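Local coordinates for probable host range protein 2-3 (Myxoma virus, PDB 5CZ3), which probably supports multiplication of the virus in different cell types, as a member of the C7 family of poxvirus host-range proteins, at residues K64-R69 against A101-D106; M68-K73 against V91-E96. All coordinates share one frame; numbering follows the deposited sequence.

Contact 1: K64-R69 against A101-D106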
loop_
_atom_site.group_PDB
_atom_site.type_symbol
_atom_site.label_atom_id
_atom_site.label_comp_id
_atom_site.label_asym_id
_atom_site.label_seq_id
_atom_site.Cartn_x
_atom_site.Cartn_y
_atom_site.Cartn_z
ATOM N N LYS A 64 8.673 0.128 -11.516
ATOM C CA LYS A 64 7.470 0.809 -11.983
ATOM C C LYS A 64 7.012 1.843 -10.958
ATOM O O LYS A 64 7.339 1.732 -9.778
ATOM C CB LYS A 64 6.353 -0.205 -12.247
ATOM C CG LYS A 64 6.769 -1.388 -13.112
ATOM C CD LYS A 64 5.598 -2.326 -13.362
ATOM C CE LYS A 64 6.058 -3.626 -14.002
ATOM N NZ LYS A 64 4.941 -4.599 -14.160
ATOM N N PRO A 65 6.258 2.860 -11.400
ATOM C CA PRO A 65 5.726 3.804 -10.412
ATOM C C PRO A 65 4.545 3.210 -9.652
ATOM O O PRO A 65 3.947 2.241 -10.119
ATOM C CB PRO A 65 5.275 5.000 -11.265
ATOM C CG PRO A 65 5.822 4.751 -12.648
ATOM C CD PRO A 65 5.950 3.272 -12.777
ATOM N N ILE A 66 4.223 3.775 -8.494
ATOM C CA ILE A 66 2.998 3.412 -7.793
ATOM C C ILE A 66 1.921 4.440 -8.099
ATOM O O ILE A 66 2.129 5.640 -7.916
ATOM C CB ILE A 66 3.192 3.331 -6.266
ATOM C CG1 ILE A 66 4.238 2.277 -5.908
ATOM C CG2 ILE A 66 1.868 3.025 -5.580
ATOM C CD1 ILE A 66 4.355 2.010 -4.424
ATOM N N HIS A 67 0.774 3.973 -8.576
ATOM C CA HIS A 67 -0.346 4.864 -8.848
ATOM C C HIS A 67 -1.484 4.596 -7.873
ATOM O O HIS A 67 -1.473 3.599 -7.150
ATOM C CB HIS A 67 -0.825 4.702 -10.290
ATOM C CG HIS A 67 0.243 4.940 -11.310
ATOM N ND1 HIS A 67 0.760 3.933 -12.096
ATOM C CD2 HIS A 67 0.899 6.070 -11.667
ATOM C CE1 HIS A 67 1.683 4.432 -12.897
ATOM N NE2 HIS A 67 1.789 5.727 -12.656
ATOM N N MET A 68 -2.466 5.490 -7.850
ATOM C CA MET A 68 -3.591 5.344 -6.938
ATOM C C MET A 68 -4.856 6.015 -7.459
ATOM O O MET A 68 -4.804 7.098 -8.043
ATOM C CB MET A 68 -3.233 5.910 -5.561
ATOM C CG MET A 68 -4.396 5.970 -4.581
ATOM S SD MET A 68 -4.088 7.084 -3.197
ATOM C CE MET A 68 -5.599 6.876 -2.261
ATOM N N ARG A 69 -5.990 5.354 -7.253
ATOM C CA ARG A 69 -7.287 5.960 -7.508
ATOM C C ARG A 69 -8.159 5.902 -6.262
ATOM O O ARG A 69 -8.348 4.836 -5.675
ATOM C CB ARG A 69 -8.000 5.270 -8.671
ATOM C CG ARG A 69 -7.353 5.495 -10.020
ATOM C CD ARG A 69 -8.312 5.138 -11.139
ATOM N NE ARG A 69 -7.703 5.311 -12.453
ATOM C CZ ARG A 69 -7.834 6.405 -13.197
ATOM N NH1 ARG A 69 -8.557 7.425 -12.756
ATOM N NH2 ARG A 69 -7.246 6.479 -14.383
ATOM N N ALA A 101 -9.701 3.010 -1.736
ATOM C CA ALA A 101 -8.402 3.422 -2.246
ATOM C C ALA A 101 -7.704 2.258 -2.940
ATOM O O ALA A 101 -7.455 1.217 -2.331
ATOM C CB ALA A 101 -7.538 3.968 -1.121
ATOM N N ARG A 102 -7.398 2.440 -4.221
ATOM C CA ARG A 102 -6.723 1.407 -4.994
ATOM C C ARG A 102 -5.311 1.819 -5.386
ATOM O O ARG A 102 -5.128 2.749 -6.167
ATOM C CB ARG A 102 -7.520 1.073 -6.256
ATOM C CG ARG A 102 -8.859 0.409 -6.006
ATOM C CD ARG A 102 -9.381 -0.212 -7.290
ATOM N NE ARG A 102 -10.302 -1.316 -7.036
ATOM C CZ ARG A 102 -11.623 -1.206 -7.077
ATOM N NH1 ARG A 102 -12.181 -0.040 -7.368
ATOM N NH2 ARG A 102 -12.387 -2.261 -6.832
ATOM N N PHE A 103 -4.318 1.124 -4.844
ATOM C CA PHE A 103 -2.941 1.305 -5.287
ATOM C C PHE A 103 -2.613 0.247 -6.331
ATOM O O PHE A 103 -3.083 -0.886 -6.236
ATOM C CB PHE A 103 -1.969 1.227 -4.109
ATOM C CG PHE A 103 -2.090 2.376 -3.151
ATOM C CD1 PHE A 103 -1.423 3.566 -3.391
ATOM C CD2 PHE A 103 -2.872 2.269 -2.013
ATOM C CE1 PHE A 103 -1.532 4.629 -2.515
ATOM C CE2 PHE A 103 -2.986 3.328 -1.131
ATOM C CZ PHE A 103 -2.315 4.509 -1.383
ATOM N N TYR A 104 -1.819 0.616 -7.331
ATOM C CA TYR A 104 -1.511 -0.304 -8.422
ATOM C C TYR A 104 -0.282 0.110 -9.221
ATOM O O TYR A 104 0.013 1.296 -9.368
ATOM C CB TYR A 104 -2.713 -0.430 -9.365
ATOM C CG TYR A 104 -3.142 0.871 -10.012
ATOM C CD1 TYR A 104 -3.966 1.766 -9.342
ATOM C CD2 TYR A 104 -2.732 1.198 -11.299
ATOM C CE1 TYR A 104 -4.364 2.954 -9.930
ATOM C CE2 TYR A 104 -3.124 2.384 -11.895
ATOM C CZ TYR A 104 -3.940 3.257 -11.207
ATOM O OH TYR A 104 -4.335 4.437 -11.795
ATOM N N SER A 105 0.429 -0.887 -9.736
ATOM C CA SER A 105 1.563 -0.655 -10.621
ATOM C C SER A 105 1.200 -1.046 -12.047
ATOM O O SER A 105 1.849 -0.622 -13.002
ATOM C CB SER A 105 2.786 -1.445 -10.154
ATOM O OG SER A 105 2.536 -2.841 -10.181
ATOM N N ASP A 106 0.154 -1.857 -12.181
ATOM C CA ASP A 106 -0.257 -2.368 -13.483
ATOM C C ASP A 106 -1.772 -2.320 -13.663
ATOM O O ASP A 106 -2.521 -2.180 -12.695
ATOM C CB ASP A 106 0.246 -3.801 -13.672
ATOM C CG ASP A 106 1.752 -3.912 -13.538
ATOM O OD1 ASP A 106 2.454 -3.739 -14.555
ATOM O OD2 ASP A 106 2.236 -4.170 -12.414
#

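Contact 2: M68-K73 against V91-E96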
loop_
_atom_site.group_PDB
_atom_site.type_symbol
_atom_site.label_atom_id
_atom_site.label_comp_id
_atom_site.label_asym_id
_atom_site.label_seq_id
_atom_site.Cartn_x
_atom_site.Cartn_y
_atom_site.Cartn_z
ATOM N N MET A 68 -2.466 5.490 -7.850
ATOM C CA MET A 68 -3.591 5.344 -6.938
ATOM C C MET A 68 -4.856 6.015 -7.459
ATOM O O MET A 68 -4.804 7.098 -8.043
ATOM C CB MET A 68 -3.233 5.910 -5.561
ATOM C CG MET A 68 -4.396 5.970 -4.581
ATOM S SD MET A 68 -4.088 7.084 -3.197
ATOM C CE MET A 68 -5.599 6.876 -2.261
ATOM N N ARG A 69 -5.990 5.354 -7.253
ATOM C CA ARG A 69 -7.287 5.960 -7.508
ATOM C C ARG A 69 -8.159 5.902 -6.262
ATOM O O ARG A 69 -8.348 4.836 -5.675
ATOM C CB ARG A 69 -8.000 5.270 -8.671
ATOM C CG ARG A 69 -7.353 5.495 -10.020
ATOM C CD ARG A 69 -8.312 5.138 -11.139
ATOM N NE ARG A 69 -7.703 5.311 -12.453
ATOM C CZ ARG A 69 -7.834 6.405 -13.197
ATOM N NH1 ARG A 69 -8.557 7.425 -12.756
ATOM N NH2 ARG A 69 -7.246 6.479 -14.383
ATOM N N LEU A 70 -8.679 7.057 -5.860
ATOM C CA LEU A 70 -9.631 7.129 -4.761
ATOM C C LEU A 70 -11.033 7.326 -5.318
ATOM O O LEU A 70 -11.334 8.372 -5.892
ATOM C CB LEU A 70 -9.277 8.265 -3.799
ATOM C CG LEU A 70 -10.199 8.406 -2.586
ATOM C CD1 LEU A 70 -10.052 7.206 -1.662
ATOM C CD2 LEU A 70 -9.928 9.703 -1.838
ATOM N N ASN A 71 -11.877 6.312 -5.147
ATOM C CA ASN A 71 -13.237 6.324 -5.678
ATOM C C ASN A 71 -13.265 6.613 -7.176
ATOM O O ASN A 71 -14.143 7.324 -7.664
ATOM C CB ASN A 71 -14.099 7.346 -4.931
ATOM C CG ASN A 71 -14.259 7.010 -3.460
ATOM O OD1 ASN A 71 -14.265 5.840 -3.074
ATOM N ND2 ASN A 71 -14.391 8.039 -2.631
ATOM N N GLY A 72 -12.292 6.066 -7.898
ATOM C CA GLY A 72 -12.238 6.204 -9.341
ATOM C C GLY A 72 -11.356 7.336 -9.838
ATOM O O GLY A 72 -10.883 7.304 -10.973
ATOM N N LYS A 73 -11.133 8.338 -8.992
ATOM C CA LYS A 73 -10.362 9.513 -9.390
ATOM C C LYS A 73 -8.865 9.333 -9.152
ATOM O O LYS A 73 -8.443 8.881 -8.087
ATOM C CB LYS A 73 -10.865 10.752 -8.649
ATOM N N VAL A 91 1.190 9.966 0.435
ATOM C CA VAL A 91 0.009 10.573 -0.157
ATOM C C VAL A 91 -1.020 10.899 0.924
ATOM O O VAL A 91 -1.197 10.149 1.884
ATOM C CB VAL A 91 -0.617 9.658 -1.249
ATOM C CG1 VAL A 91 -1.087 8.341 -0.663
ATOM C CG2 VAL A 91 -1.759 10.367 -1.960
ATOM N N VAL A 92 -1.672 12.045 0.774
ATOM C CA VAL A 92 -2.712 12.467 1.698
ATOM C C VAL A 92 -4.009 12.703 0.937
ATOM O O VAL A 92 -4.047 13.480 -0.016
ATOM C CB VAL A 92 -2.314 13.745 2.459
ATOM C CG1 VAL A 92 -3.476 14.253 3.296
ATOM C CG2 VAL A 92 -1.089 13.485 3.332
ATOM N N ILE A 93 -5.066 12.015 1.351
ATOM C CA ILE A 93 -6.371 12.185 0.728
ATOM C C ILE A 93 -7.343 12.830 1.702
ATOM O O ILE A 93 -7.173 12.739 2.918
ATOM C CB ILE A 93 -6.955 10.845 0.248
ATOM C CG1 ILE A 93 -7.141 9.892 1.430
ATOM C CG2 ILE A 93 -6.056 10.221 -0.805
ATOM C CD1 ILE A 93 -7.800 8.582 1.062
ATOM N N TYR A 94 -8.359 13.488 1.159
ATOM C CA TYR A 94 -9.409 14.068 1.977
ATOM C C TYR A 94 -10.733 13.370 1.699
ATOM O O TYR A 94 -11.202 13.350 0.561
ATOM C CB TYR A 94 -9.535 15.568 1.717
ATOM C CG TYR A 94 -10.713 16.196 2.420
ATOM C CD1 TYR A 94 -10.643 16.540 3.763
ATOM C CD2 TYR A 94 -11.901 16.437 1.742
ATOM C CE1 TYR A 94 -11.721 17.111 4.410
ATOM C CE2 TYR A 94 -12.981 17.004 2.380
ATOM C CZ TYR A 94 -12.887 17.340 3.713
ATOM O OH TYR A 94 -13.963 17.908 4.355
ATOM N N VAL A 95 -11.332 12.802 2.740
ATOM C CA VAL A 95 -12.590 12.082 2.587
ATOM C C VAL A 95 -13.681 12.654 3.483
ATOM O O VAL A 95 -13.409 13.152 4.576
ATOM C CB VAL A 95 -12.420 10.581 2.895
ATOM C CG1 VAL A 95 -11.583 9.910 1.814
ATOM C CG2 VAL A 95 -11.795 10.383 4.268
ATOM N N GLU A 96 -14.919 12.583 3.004
ATOM C CA GLU A 96 -16.069 13.069 3.755
ATOM C C GLU A 96 -16.985 11.908 4.116
ATOM O O GLU A 96 -17.804 12.005 5.029
ATOM C CB GLU A 96 -16.832 14.123 2.950
ATOM C CG GLU A 96 -16.063 15.419 2.758
ATOM C CD GLU A 96 -16.840 16.462 1.980
ATOM O OE1 GLU A 96 -17.609 16.085 1.071
ATOM O OE2 GLU A 96 -16.683 17.662 2.285
#

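Contact 1: K64-R69 against A101-D106
The Tyr104 ring lies across the neighbouring strand with His67 CB over one face, 3.8 Å from the ring centroid in a CH-pi contact, while Arg69 CG sits at its edge. The crowded rotamer of Tyr104, CG between the backbone N and the carbonyl carbon (chi1 60°), swings the ring over 67-69. Its hydroxyl thus ends beside the Arg69 side chain, whose guanidinium plane runs nearly parallel to the ring (5°) and whose NH1 donates a hydrogen bond to Gly72 O. On the other side of the sheet the Phe103 ring carries Met68 CG over one face, and Met68 SD approaches obliquely, 3.6 Å from Phe103 CE1, a Met-aromatic contact. Ile66 CG2 adds an apolar touch at Phe103 CD1.

Between the two faces the backbones pair in register. His67 N donates to Tyr104 O at 2.9 Å, in the carbonyl plane, whereas Tyr104 N reaches His67 O from above its plane; Arg69 and Arg102 exchange a second, flatter pair of bonds. Past the strand ends, the extended Lys64 chain brings NZ into a salt bridge on the syn lone pair of Asp106 OD1, 2.7 Å away; NZ also bonds Asp31 O. Asp106 OD2 accepts from Ser105 OG and also bonds Ser32. The whole is an antiparallel strand pair of a beta-sandwich, with Met68 and Phe103 facing the interior and His67, Arg69, Arg102 and Tyr104 on the outer face.

Contact 2: M68-K73 against V91-E96
Apolar packing between the two sheets of the beta-sandwich defines this contact: strand 67-70 of the mixed sheet faces strand 87-95 of the antiparallel sheet. The short segments 68-70 and 91-95 run almost parallel, 13° apart, with their axes 9.9 Å from each other at closest approach. That spacing is bridged entirely by side chains, from Met68 and Leu70 on one layer and Val91, Ile93 and Val95 on the other.

Leu70 makes the broadest approach. Its CG stands anti to the backbone N (chi1 -179°), which sends the branched end across the gap, and its methyls straddle the tip of Ile93: CD1 and CD2 of Leu70 each come within 3.8 Å of Ile93 CD1. Leu70 CD2 also lies against Ile93 CB and reaches Val95 CG1 at 4.0 Å. Ile93 answers with two branches, because its CG1 takes the crowded place between the backbone N and the carbonyl carbon (chi1 61°). CD1 thereby goes to Leu70, while CG2 meets the end of the extended Met68 chain, 3.7 Å from Met68 CE. The two side chains cross at about a right angle. Further back along the strands, Met68 SD rests 4.1 Å from Val91 CG1. Ile75 of the adjoining strand touches Met68, Leu70 and Val91, and Phe49 backs Val91 and Ile93 within their own sheet.

Beyond Leu70 the chain reverses in a type I' turn, Leu70 to Lys73, closed by reciprocal backbone bonds between those two residues; Asn71 OD1 bonds Leu100 N. Across the interface itself methyl, methine and thioether groups meet, so its stability should rest on dispersion and the exclusion of water, with no directional bond between the two segments.

In the fold
The pair illustrates how a beta-sandwich is held in two directions from one strand. Contact 1 works within a sheet, joining strand 67-70 to its neighbour 99-104; contact 2 works between sheets, setting the same strand 67-70 against 87-95. Contact 2 is largely buried, four of its five touching residues being so and none exposed. Contact 1 spans both environments, with an apolar inner side, a polar outer side and a charged pair at one end, and it relies on directional backbone bonds that contact 2 lacks. Met68 belongs to both, and their inner side chains touch: Phe103 CZ lies 4.1 Å from Val91 CG1. Strands 87-95 and 99-104, consecutive in the chain, meet strand 67-70 from the opposing sheet and from within its own.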